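Long-range contact in Nrps/pks (Streptomyces albus, PDB 4OPE), which probably catalyses decarboxylative chain-extending condensation as a ketosynthase domain of the hybrid NRPS/PKS assembly line that makes oxazolomycin: residues M494-L508 and G520-A532. Numbering follows the deposited sequence.
Sequences MAHRLAVVFDTVDDL and GSPRVLTGTASRA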
loop_
_atom_site.group_PDB
_atom_site.type_symbol
_atom_site.label_atom_id
_atom_site.label_comp_id
_atom_site.label_asym_id
_atom_site.label_seq_id
_atom_site.Cartn_x
_atom_site.Cartn_y
_atom_site.Cartn_z
HETATM N N MSE A 494 17.259 10.123 -27.530
HETATM C CA MSE A 494 16.570 9.144 -28.326
HETATM C C MSE A 494 16.999 9.189 -29.791
HETATM O O MSE A 494 17.921 9.907 -30.189
HETATM C CB MSE A 494 15.136 9.559 -28.153
HETATM C CG MSE A 494 14.618 9.451 -26.716
HETATM SE SE MSE A 494 12.652 9.726 -26.744
HETATM C CE MSE A 494 12.470 9.970 -24.803
ATOM N N ALA A 495 16.336 8.401 -30.615
ATOM C CA ALA A 495 16.824 8.124 -31.958
ATOM C C ALA A 495 16.791 9.334 -32.868
ATOM O O ALA A 495 17.814 9.601 -33.530
ATOM C CB ALA A 495 16.030 6.989 -32.579
ATOM N N HIS A 496 15.656 10.048 -32.939
ATOM C CA HIS A 496 15.508 11.153 -33.929
ATOM C C HIS A 496 15.978 12.463 -33.361
ATOM O O HIS A 496 15.545 12.862 -32.307
ATOM C CB HIS A 496 14.079 11.274 -34.433
ATOM C CG HIS A 496 13.665 10.106 -35.245
ATOM N ND1 HIS A 496 13.305 10.216 -36.570
ATOM C CD2 HIS A 496 13.694 8.779 -34.966
ATOM C CE1 HIS A 496 13.103 9.007 -37.067
ATOM N NE2 HIS A 496 13.316 8.117 -36.110
ATOM N N ARG A 497 16.863 13.152 -34.058
ATOM C CA ARG A 497 17.594 14.271 -33.464
ATOM C C ARG A 497 17.308 15.550 -34.177
ATOM O O ARG A 497 17.161 15.583 -35.399
ATOM C CB ARG A 497 19.101 14.001 -33.512
ATOM C CG ARG A 497 19.537 12.703 -32.824
ATOM C CD ARG A 497 19.755 12.962 -31.364
ATOM N NE ARG A 497 19.907 11.742 -30.615
ATOM C CZ ARG A 497 20.979 11.386 -29.918
ATOM N NH1 ARG A 497 22.062 12.137 -29.819
ATOM N NH2 ARG A 497 20.937 10.252 -29.270
ATOM N N LEU A 498 17.240 16.610 -33.396
ATOM C CA LEU A 498 17.232 17.985 -33.913
ATOM C C LEU A 498 18.206 18.876 -33.086
ATOM O O LEU A 498 18.326 18.705 -31.897
ATOM C CB LEU A 498 15.818 18.541 -33.910
ATOM C CG LEU A 498 15.677 19.917 -34.517
ATOM C CD1 LEU A 498 14.293 20.079 -35.111
ATOM C CD2 LEU A 498 15.900 21.016 -33.506
ATOM N N ALA A 499 18.904 19.814 -33.719
ATOM C CA ALA A 499 19.717 20.768 -32.972
ATOM C C ALA A 499 19.780 22.127 -33.612
ATOM O O ALA A 499 19.717 22.269 -34.850
ATOM C CB ALA A 499 21.121 20.241 -32.790
ATOM N N VAL A 500 19.924 23.132 -32.765
ATOM C CA VAL A 500 20.049 24.498 -33.220
ATOM C C VAL A 500 21.080 25.187 -32.368
ATOM O O VAL A 500 21.179 24.967 -31.154
ATOM C CB VAL A 500 18.747 25.279 -33.052
ATOM C CG1 VAL A 500 18.766 26.512 -33.914
ATOM C CG2 VAL A 500 17.554 24.408 -33.424
ATOM N N VAL A 501 21.865 26.021 -33.020
ATOM C CA VAL A 501 22.761 26.932 -32.341
ATOM C C VAL A 501 22.038 28.232 -32.192
ATOM O O VAL A 501 21.397 28.677 -33.134
ATOM C CB VAL A 501 24.026 27.154 -33.132
ATOM C CG1 VAL A 501 25.004 27.934 -32.273
ATOM C CG2 VAL A 501 24.603 25.805 -33.514
ATOM N N PHE A 502 22.086 28.810 -30.997
ATOM C CA PHE A 502 21.256 29.989 -30.711
ATOM C C PHE A 502 21.873 30.859 -29.635
ATOM O O PHE A 502 22.637 30.384 -28.778
ATOM C CB PHE A 502 19.795 29.597 -30.366
ATOM C CG PHE A 502 19.609 29.036 -28.960
ATOM C CD1 PHE A 502 19.914 27.717 -28.666
ATOM C CD2 PHE A 502 19.152 29.849 -27.925
ATOM C CE1 PHE A 502 19.763 27.231 -27.376
ATOM C CE2 PHE A 502 19.020 29.366 -26.644
ATOM C CZ PHE A 502 19.290 28.035 -26.374
ATOM N N ASP A 503 21.525 32.138 -29.693
ATOM C CA ASP A 503 22.072 33.130 -28.769
ATOM C C ASP A 503 21.056 33.496 -27.700
ATOM O O ASP A 503 21.402 33.820 -26.569
ATOM C CB ASP A 503 22.395 34.435 -29.533
ATOM C CG ASP A 503 23.356 34.245 -30.676
ATOM O OD1 ASP A 503 24.397 33.578 -30.474
ATOM O OD2 ASP A 503 23.080 34.803 -31.768
ATOM N N THR A 504 19.796 33.530 -28.119
ATOM C CA THR A 504 18.700 33.932 -27.279
ATOM C C THR A 504 17.481 33.079 -27.542
ATOM O O THR A 504 17.361 32.365 -28.538
ATOM C CB THR A 504 18.249 35.371 -27.592
ATOM O OG1 THR A 504 17.703 35.418 -28.921
ATOM C CG2 THR A 504 19.398 36.307 -27.489
ATOM N N VAL A 505 16.537 33.219 -26.640
ATOM C CA VAL A 505 15.278 32.554 -26.742
ATOM C C VAL A 505 14.487 32.925 -28.010
ATOM O O VAL A 505 13.957 32.055 -28.680
ATOM C CB VAL A 505 14.528 32.858 -25.464
ATOM C CG1 VAL A 505 13.067 32.663 -25.660
ATOM C CG2 VAL A 505 15.060 31.970 -24.363
ATOM N N ASP A 506 14.417 34.197 -28.352
ATOM C CA ASP A 506 13.641 34.608 -29.531
ATOM C C ASP A 506 14.250 34.021 -30.787
ATOM O O ASP A 506 13.540 33.545 -31.703
ATOM C CB ASP A 506 13.664 36.108 -29.733
ATOM C CG ASP A 506 12.862 36.848 -28.741
ATOM O OD1 ASP A 506 12.334 36.196 -27.813
ATOM O OD2 ASP A 506 12.771 38.107 -28.899
ATOM N N ASP A 507 15.571 34.078 -30.862
ATOM C CA ASP A 507 16.159 33.592 -32.073
ATOM C C ASP A 507 16.094 32.092 -32.148
ATOM O O ASP A 507 16.040 31.565 -33.221
ATOM C CB ASP A 507 17.541 34.227 -32.393
ATOM C CG ASP A 507 18.672 33.651 -31.607
ATOM O OD1 ASP A 507 18.991 32.464 -31.816
ATOM O OD2 ASP A 507 19.297 34.431 -30.840
ATOM N N LEU A 508 16.031 31.408 -31.015
ATOM C CA LEU A 508 15.761 29.963 -31.012
ATOM C C LEU A 508 14.339 29.658 -31.516
ATOM O O LEU A 508 14.166 28.831 -32.423
ATOM C CB LEU A 508 15.926 29.415 -29.615
ATOM C CG LEU A 508 15.596 27.937 -29.378
ATOM C CD1 LEU A 508 16.428 27.054 -30.271
ATOM C CD2 LEU A 508 15.862 27.618 -27.916
ATOM N N GLY A 520 12.979 25.894 -42.994
ATOM C CA GLY A 520 14.203 25.343 -42.435
ATOM C C GLY A 520 15.205 26.463 -42.296
ATOM O O GLY A 520 14.953 27.615 -42.700
ATOM N N SER A 521 16.352 26.132 -41.732
ATOM C CA SER A 521 17.352 27.132 -41.456
ATOM C C SER A 521 18.699 26.522 -41.683
ATOM O O SER A 521 18.891 25.364 -41.374
ATOM C CB SER A 521 17.232 27.565 -39.991
ATOM O OG SER A 521 18.326 28.360 -39.581
ATOM N N PRO A 522 19.651 27.292 -42.206
ATOM C CA PRO A 522 21.040 26.873 -41.960
ATOM C C PRO A 522 21.354 26.556 -40.480
ATOM O O PRO A 522 22.266 25.768 -40.199
ATOM C CB PRO A 522 21.863 28.110 -42.391
ATOM C CG PRO A 522 20.873 29.235 -42.494
ATOM C CD PRO A 522 19.591 28.575 -42.926
ATOM N N ARG A 523 20.628 27.180 -39.551
ATOM C CA ARG A 523 20.856 26.953 -38.134
ATOM C C ARG A 523 20.251 25.670 -37.559
ATOM O O ARG A 523 20.664 25.282 -36.487
ATOM C CB ARG A 523 20.369 28.120 -37.295
ATOM C CG ARG A 523 21.035 29.425 -37.624
ATOM C CD ARG A 523 20.150 30.565 -37.164
ATOM N NE ARG A 523 20.054 30.506 -35.722
ATOM C CZ ARG A 523 19.087 31.027 -34.991
ATOM N NH1 ARG A 523 18.090 31.707 -35.541
ATOM N NH2 ARG A 523 19.133 30.849 -33.679
ATOM N N VAL A 524 19.331 25.012 -38.261
ATOM C CA VAL A 524 18.736 23.784 -37.773
ATOM C C VAL A 524 19.308 22.515 -38.402
ATOM O O VAL A 524 19.235 22.344 -39.607
ATOM C CB VAL A 524 17.235 23.794 -38.027
ATOM C CG1 VAL A 524 16.630 22.529 -37.497
ATOM C CG2 VAL A 524 16.598 24.976 -37.324
ATOM N N LEU A 525 19.858 21.614 -37.595
ATOM C CA LEU A 525 20.360 20.350 -38.118
ATOM C C LEU A 525 19.461 19.201 -37.652
ATOM O O LEU A 525 18.926 19.240 -36.573
ATOM C CB LEU A 525 21.776 20.088 -37.636
ATOM C CG LEU A 525 22.784 21.239 -37.668
ATOM C CD1 LEU A 525 24.108 20.834 -37.010
ATOM C CD2 LEU A 525 23.011 21.716 -39.089
ATOM N N THR A 526 19.306 18.174 -38.472
ATOM C CA THR A 526 18.501 17.053 -38.099
ATOM C C THR A 526 19.201 15.780 -38.508
ATOM O O THR A 526 19.971 15.772 -39.441
ATOM C CB THR A 526 17.090 17.053 -38.740
ATOM O OG1 THR A 526 17.213 16.797 -40.132
ATOM C CG2 THR A 526 16.374 18.358 -38.540
ATOM N N GLY A 527 18.922 14.694 -37.804
ATOM C CA GLY A 527 19.450 13.418 -38.218
ATOM C C GLY A 527 18.944 12.313 -37.347
ATOM O O GLY A 527 18.196 12.548 -36.429
ATOM N N THR A 528 19.323 11.100 -37.662
ATOM C CA THR A 528 18.982 9.976 -36.820
ATOM C C THR A 528 20.266 9.478 -36.210
ATOM O O THR A 528 21.315 9.489 -36.848
ATOM C CB THR A 528 18.263 8.887 -37.621
ATOM O OG1 THR A 528 16.951 9.361 -37.930
ATOM C CG2 THR A 528 18.107 7.641 -36.784
ATOM N N ALA A 529 20.201 9.084 -34.951
ATOM C CA ALA A 529 21.410 8.671 -34.278
ATOM C C ALA A 529 21.921 7.407 -34.937
ATOM O O ALA A 529 21.149 6.672 -35.519
ATOM C CB ALA A 529 21.147 8.417 -32.803
ATOM N N SER A 530 23.222 7.176 -34.836
ATOM C CA SER A 530 23.816 5.889 -35.213
ATOM C C SER A 530 24.787 5.486 -34.120
ATOM O O SER A 530 25.252 6.314 -33.348
ATOM C CB SER A 530 24.499 5.954 -36.597
ATOM O OG SER A 530 25.348 7.075 -36.680
ATOM N N ARG A 531 25.090 4.206 -34.057
ATOM C CA ARG A 531 25.892 3.696 -32.973
ATOM C C ARG A 531 27.321 4.130 -33.177
ATOM O O ARG A 531 27.776 4.275 -34.300
ATOM C CB ARG A 531 25.777 2.182 -32.890
ATOM C CG ARG A 531 24.321 1.749 -32.756
ATOM C CD ARG A 531 24.191 0.250 -32.717
ATOM N NE ARG A 531 22.838 -0.159 -32.377
ATOM C CZ ARG A 531 22.401 -1.411 -32.468
ATOM N NH1 ARG A 531 23.200 -2.372 -32.899
ATOM N NH2 ARG A 531 21.157 -1.720 -32.135
ATOM N N ALA A 532 27.995 4.367 -32.057
ATOM C CA ALA A 532 29.360 4.885 -31.975
ATOM C C ALA A 532 29.630 6.145 -32.806
ATOM O O ALA A 532 30.764 6.390 -33.233
ATOM C CB ALA A 532 30.364 3.789 -32.289
#
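R523 leaves its backbone with CG beside the amide N (chi1 -60°), and a bend at chi3 (65°) lays its guanidinium across the C-terminal end of strand 496-502, against D507. There R523 NH1 donates to D507 O at 3.1 Å from above the carbonyl plane; R523 NH2 and D507 OD1 form a salt bridge, flat groups 61° apart, whose very close geometry is doubtful. V501 O lies in the R523 guanidinium plane, 3.2 Å from R523 NH2, which meets it on a lone pair. One arginine thus ties the end of strand 496-502, through V501 O, to the first turn of helix 505-516, where T504 and D507 form a capping box. Antiparallel hydrogen-bonded pairs join A499 with L525 (L525 N to A499 O 2.8 Å) and R497 with G527 (R497 N to G527 O 2.8 Å), the non-hydrogen-bonded pair L498 with T526 between them; A529 N to A495 O extends them. On one face L498 CG lies 4.1 Å from V524 CG1. On the other, A529 CB lies over one face of the R497 guanidinium, toward its rim; R497 NE and NH2 grip M494 O side-on. Strand 496-502 is the middle of a three-stranded antiparallel sheet, probably the alpha/beta linker subdomain flanking ketosynthases in modular polyketide synthases, with 449-455 along its other edge, helices 458-473 and 505-516 on the L498 face, and helix 541-550 on the A499 and L525 face.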